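Local coordinates for YycN protein (Bacillus subtilis, PDB 1ON0) that belongs to the GNAT acetyltransferase family and probably transfers an acyl group, most likely from acetyl-CoA, to an acceptor substrate that the structure does not identify, at the interface of chains A and B and the interface of chains C and A. Coordinates in Å, arbitrary orientation; residue numbers count along the deposited sequence, not the author numbering. Chains: chain A/B/C, YycN protein.

Contacts 1 and 2 lie about 23 Å apart, measured between the centres of their C-alpha atoms, and both involve chain A. In contact 1 it meets the long N-terminal helix of chain B; in contact 2 it offers the start of the chain and the 3-10 helix 54-56 to chain C. A:Tyr100 in contact 1 and C:Tyr100 in contact 2, both in the 3-10 helix 98-100, each lie beside a glutamate. YycN is a homodimer, whereas the deposited assembly holds four copies, so at least one of these interfaces may arise from packing.

Contact 1: the interface of chains A and B. Residues chain A 70, 99-100; chain B 26.
The carboxylate of B:Glu26 reaches towards the phenol of A:Tyr100, beside the stretch that leads into the pyrophosphate-binding loop of motif A, which in GNAT enzymes forms part of the acetyl-CoA site. A:Pro99 and A:Tyr100 belong to the 3-10 helix 98-100, A:Lys70 to a loop just ahead of strand 71-80, and B:Glu26 to the N-terminal helix 10-31 of chain B.

The meeting of carboxylate and aromatic ring is one of van der Waals contact. OE1 of B:Glu26 lies 3.6 Å from the phenol oxygen OH of A:Tyr100, longer than a hydrogen bond. The same oxygen stands 3.8 Å from ring carbon CE2 of A:Tyr100, so it sits beside the CE2-OH flank of the phenol, displaced from the ring plane. The two side chains come from opposite directions, and their flat groups are steeply turned against each other, with 75° between ring and carboxylate planes. Behind the carboxylate, methylene CG of B:Glu26 also touches the phenol oxygen OH of A:Tyr100, at 3.9 Å.

A second, looser contact flanks this pair: the CG corner of the A:Pro99 ring lies 4.1 Å from OE2 of B:Glu26, crossing the glutamate at about a right angle. The two carboxylate oxygens therefore face different neighbours, one the phenol and the other the pyrrolidine ring. B:Glu26 achieves this reach by running extended beyond CG (chi2 169°), which carries the carboxylate well away from its helix.

Any electrostatic pull would act at longer range. A:Lys70 passes across the base of the glutamate, its ammonium NZ 3.9 Å from CA of B:Glu26. The distance from NZ of A:Lys70 to the carboxylate oxygen OE1 of B:Glu26 is 5.6 Å, too long for a salt bridge, although the opposite charges may still attract. Within chain A, the same NZ of A:Lys70 is 4.2 Å from the phenol oxygen OH of A:Tyr100, so ammonium and phenol border the glutamate together.

Contact 2: the interface of chains C and A. Residues chain C 67, 100, 103, 105; chain A 7-8, 55-56.
C:Tyr105 and C:Lys103 converge on one carboxylate oxygen of A:Glu56, and this is the tight part of the contact. The phenol OH of C:Tyr105 donates a short hydrogen bond, 2.5 Å, to OE1 of A:Glu56 on its anti lone pair, with OE1 in the plane of the ring at its edge. The ammonium NZ of C:Lys103 forms a salt bridge to the same OE1 of A:Glu56 at 3.1 Å, from the syn side and 28° out of the carboxylate plane. A bend at chi2 (-53°) turns the glutamate into this grip. The edge of the C:Tyr100 ring adjoins the carboxylate, CE1 of C:Tyr100 lying 3.8 Å from OE2 of A:Glu56. A glutamine in place of A:Glu56 would probably leave the ammonium of C:Lys103 without its opposite charge. C:Lys103 lays its CB over one face of the C:Tyr105 ring, which may steady the phenol.

Looser contacts surround this knot. CB of A:Leu55 packs against the phenol oxygen OH of C:Tyr105 at 3.7 Å. Methyl CD1 of C:Leu67 grazes CG of A:Glu56 at 4.0 Å, while A:Pro7 and A:Met8, a selenomethionine, only skirt the C:Lys103 chain, whose CD is 3.9 Å from the carbonyl O of A:Met8.

C:Lys103 lies in the motif A loop and C:Tyr105 opens helix 105-119, so the 3-10 helix 54-56 and the end of strand 4-7 of chain A meet the turn of chain C that in GNAT enzymes binds the cofactor pyrophosphate, and probably does so here.

Contact 1: the interface of chains A and B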
ATOM      1  N   LYS A  70      -4.153 -11.948   7.320  1.00 94.27           N
ATOM      2  CA  LYS A  70      -3.944 -11.472   8.689  1.00 94.71           C
ATOM      3  C   LYS A  70      -2.604 -10.745   8.834  1.00 92.79           C
ATOM      4  O   LYS A  70      -2.465  -9.837   9.657  1.00 93.59           O
ATOM      5  CB  LYS A  70      -4.028 -12.647   9.677  1.00 80.55           C
ATOM      6  CG  LYS A  70      -3.844 -12.269  11.150  1.00 82.34           C
ATOM      7  CD  LYS A  70      -2.376 -12.171  11.539  1.00 82.48           C
ATOM      8  CE  LYS A  70      -2.210 -11.749  12.987  1.00 81.89           C
ATOM      9  NZ  LYS A  70      -0.779 -11.761  13.402  1.00 80.99           N
ATOM     10  N   PRO A  99      10.014 -13.709  12.355  1.00 37.57           N
ATOM     11  CA  PRO A  99       8.919 -14.558  12.828  1.00 37.55           C
ATOM     12  C   PRO A  99       8.311 -15.435  11.746  1.00 37.33           C
ATOM     13  O   PRO A  99       7.605 -16.394  12.041  1.00 35.87           O
ATOM     14  CB  PRO A  99       7.924 -13.549  13.396  1.00 48.21           C
ATOM     15  CG  PRO A  99       8.176 -12.331  12.574  1.00 50.02           C
ATOM     16  CD  PRO A  99       9.676 -12.285  12.514  1.00 48.05           C
ATOM     17  N   TYR A 100       8.587 -15.112  10.489  1.00 47.28           N
ATOM     18  CA  TYR A 100       8.047 -15.898   9.393  1.00 46.79           C
ATOM     19  C   TYR A 100       9.163 -16.502   8.550  1.00 47.86           C
ATOM     20  O   TYR A 100       9.005 -16.717   7.346  1.00 49.55           O
ATOM     21  CB  TYR A 100       7.137 -15.029   8.526  1.00 48.01           C
ATOM     22  CG  TYR A 100       5.984 -14.397   9.281  1.00 48.84           C
ATOM     23  CD1 TYR A 100       4.994 -15.182   9.879  1.00 48.52           C
ATOM     24  CD2 TYR A 100       5.880 -13.010   9.391  1.00 48.79           C
ATOM     25  CE1 TYR A 100       3.930 -14.596  10.569  1.00 49.41           C
ATOM     26  CE2 TYR A 100       4.823 -12.416  10.073  1.00 49.86           C
ATOM     27  CZ  TYR A 100       3.851 -13.209  10.661  1.00 50.40           C
ATOM     28  OH  TYR A 100       2.805 -12.613  11.333  1.00 49.66           O
TER
ATOM     29  N   GLU B  26       1.031  -9.458  16.831  1.00 29.08           N
ATOM     30  CA  GLU B  26       1.399 -10.838  16.523  1.00 31.05           C
ATOM     31  C   GLU B  26       1.436 -11.714  17.772  1.00 31.86           C
ATOM     32  O   GLU B  26       0.961 -12.849  17.763  1.00 30.62           O
ATOM     33  CB  GLU B  26       2.767 -10.903  15.828  1.00 35.17           C
ATOM     34  CG  GLU B  26       2.831 -10.246  14.454  1.00 37.91           C
ATOM     35  CD  GLU B  26       4.264 -10.104  13.935  1.00 39.41           C
ATOM     36  OE1 GLU B  26       4.436  -9.707  12.756  1.00 40.16           O
ATOM     37  OE2 GLU B  26       5.209 -10.383  14.710  1.00 37.58           O
TER

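Contact 2: the interface of chains C and A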
ATOM      1  N   LEU C  67       3.308  12.987  -4.946  1.00 29.91           N
ATOM      2  CA  LEU C  67       4.046  12.008  -4.145  1.00 32.11           C
ATOM      3  C   LEU C  67       5.493  12.458  -4.244  1.00 33.47           C
ATOM      4  O   LEU C  67       6.321  12.225  -3.358  1.00 34.69           O
ATOM      5  CB  LEU C  67       3.861  10.605  -4.744  1.00 30.14           C
ATOM      6  CG  LEU C  67       4.225   9.289  -4.037  1.00 31.71           C
ATOM      7  CD1 LEU C  67       5.481   8.719  -4.655  1.00 29.84           C
ATOM      8  CD2 LEU C  67       4.367   9.481  -2.536  1.00 30.53           C
ATOM      9  N   TYR C 100      -2.972   5.772  -9.315  1.00 22.38           N
ATOM     10  CA  TYR C 100      -2.332   5.925  -8.018  1.00 22.63           C
ATOM     11  C   TYR C 100      -3.176   5.428  -6.836  1.00 22.64           C
ATOM     12  O   TYR C 100      -2.841   5.666  -5.673  1.00 21.98           O
ATOM     13  CB  TYR C 100      -1.934   7.393  -7.807  1.00 25.36           C
ATOM     14  CG  TYR C 100      -0.862   7.872  -8.748  1.00 26.00           C
ATOM     15  CD1 TYR C 100       0.437   7.373  -8.671  1.00 25.43           C
ATOM     16  CD2 TYR C 100      -1.142   8.828  -9.725  1.00 29.29           C
ATOM     17  CE1 TYR C 100       1.427   7.819  -9.537  1.00 27.57           C
ATOM     18  CE2 TYR C 100      -0.154   9.278 -10.604  1.00 27.64           C
ATOM     19  CZ  TYR C 100       1.129   8.770 -10.498  1.00 28.90           C
ATOM     20  OH  TYR C 100       2.126   9.224 -11.340  1.00 29.27           O
ATOM     21  N   LYS C 103      -2.797   1.946  -3.019  1.00 26.36           N
ATOM     22  CA  LYS C 103      -1.462   1.985  -2.440  1.00 24.35           C
ATOM     23  C   LYS C 103      -1.493   2.576  -1.043  1.00 24.04           C
ATOM     24  O   LYS C 103      -0.488   2.547  -0.325  1.00 21.33           O
ATOM     25  CB  LYS C 103      -0.525   2.820  -3.322  1.00 27.28           C
ATOM     26  CG  LYS C 103      -0.225   2.226  -4.697  1.00 28.87           C
ATOM     27  CD  LYS C 103       0.385   0.829  -4.585  1.00 30.74           C
ATOM     28  CE  LYS C 103       0.875   0.333  -5.935  1.00 32.70           C
ATOM     29  NZ  LYS C 103       2.011   1.179  -6.420  1.00 33.21           N
ATOM     30  N   TYR C 105      -2.253   5.790  -0.489  1.00 20.78           N
ATOM     31  CA  TYR C 105      -1.899   7.206  -0.526  1.00 19.99           C
ATOM     32  C   TYR C 105      -3.082   8.059  -0.075  1.00 20.42           C
ATOM     33  O   TYR C 105      -2.889   9.131   0.495  1.00 23.19           O
ATOM     34  CB  TYR C 105      -1.486   7.654  -1.942  1.00 15.81           C
ATOM     35  CG  TYR C 105      -0.261   6.964  -2.505  1.00 14.25           C
ATOM     36  CD1 TYR C 105       0.883   6.783  -1.733  1.00 16.07           C
ATOM     37  CD2 TYR C 105      -0.245   6.511  -3.813  1.00 14.03           C
ATOM     38  CE1 TYR C 105       2.021   6.159  -2.253  1.00 15.85           C
ATOM     39  CE2 TYR C 105       0.887   5.890  -4.345  1.00 15.87           C
ATOM     40  CZ  TYR C 105       2.016   5.717  -3.549  1.00 16.14           C
ATOM     41  OH  TYR C 105       3.125   5.078  -4.054  1.00 19.96           O
TER
ATOM     42  N   PRO A   7       0.643  -6.030  -4.434  1.00 36.26           N
ATOM     43  CA  PRO A   7       1.350  -4.742  -4.438  1.00 35.23           C
ATOM     44  C   PRO A   7       1.613  -4.177  -3.046  1.00 36.46           C
ATOM     45  O   PRO A   7       0.685  -3.966  -2.251  1.00 38.70           O
ATOM     46  CB  PRO A   7       0.452  -3.850  -5.293  1.00 27.13           C
ATOM     47  CG  PRO A   7      -0.903  -4.465  -5.149  1.00 27.77           C
ATOM     48  CD  PRO A   7      -0.624  -5.942  -5.180  1.00 28.28           C
HETATM   49  N   MSE A   8       2.885  -3.939  -2.742  1.00 32.33           N
HETATM   50  CA  MSE A   8       3.248  -3.409  -1.432  1.00 29.87           C
HETATM   51  C   MSE A   8       2.601  -2.038  -1.197  1.00 29.82           C
HETATM   52  O   MSE A   8       2.552  -1.199  -2.093  1.00 29.93           O
HETATM   53  CB  MSE A   8       4.770  -3.318  -1.308  1.00 24.90           C
HETATM   54  CG  MSE A   8       5.235  -2.835   0.057  1.00 23.91           C
HETATM   55 SE   MSE A   8       7.148  -2.875   0.213  1.00 23.17          SE
HETATM   56  CE  MSE A   8       7.555  -1.435  -0.946  1.00 20.91           C
ATOM     57  N   LEU A  55       7.465   3.806  -4.567  1.00 30.05           N
ATOM     58  CA  LEU A  55       6.770   2.663  -5.150  1.00 29.66           C
ATOM     59  C   LEU A  55       6.291   2.995  -6.552  1.00 29.71           C
ATOM     60  O   LEU A  55       5.845   2.121  -7.281  1.00 29.69           O
ATOM     61  CB  LEU A  55       5.561   2.281  -4.298  1.00 26.15           C
ATOM     62  CG  LEU A  55       5.812   1.517  -2.999  1.00 26.94           C
ATOM     63  CD1 LEU A  55       4.572   1.585  -2.115  1.00 28.37           C
ATOM     64  CD2 LEU A  55       6.160   0.086  -3.334  1.00 27.32           C
ATOM     65  N   GLU A  56       6.379   4.261  -6.938  1.00 26.38           N
ATOM     66  CA  GLU A  56       5.921   4.626  -8.265  1.00 28.02           C
ATOM     67  C   GLU A  56       7.049   4.659  -9.263  1.00 26.24           C
ATOM     68  O   GLU A  56       6.854   5.035 -10.413  1.00 27.70           O
ATOM     69  CB  GLU A  56       5.196   5.973  -8.211  1.00 29.18           C
ATOM     70  CG  GLU A  56       4.077   5.973  -7.190  1.00 29.01           C
ATOM     71  CD  GLU A  56       3.116   4.822  -7.394  1.00 28.36           C
ATOM     72  OE1 GLU A  56       2.625   4.248  -6.396  1.00 29.55           O
ATOM     73  OE2 GLU A  56       2.862   4.484  -8.561  1.00 30.38           O
TER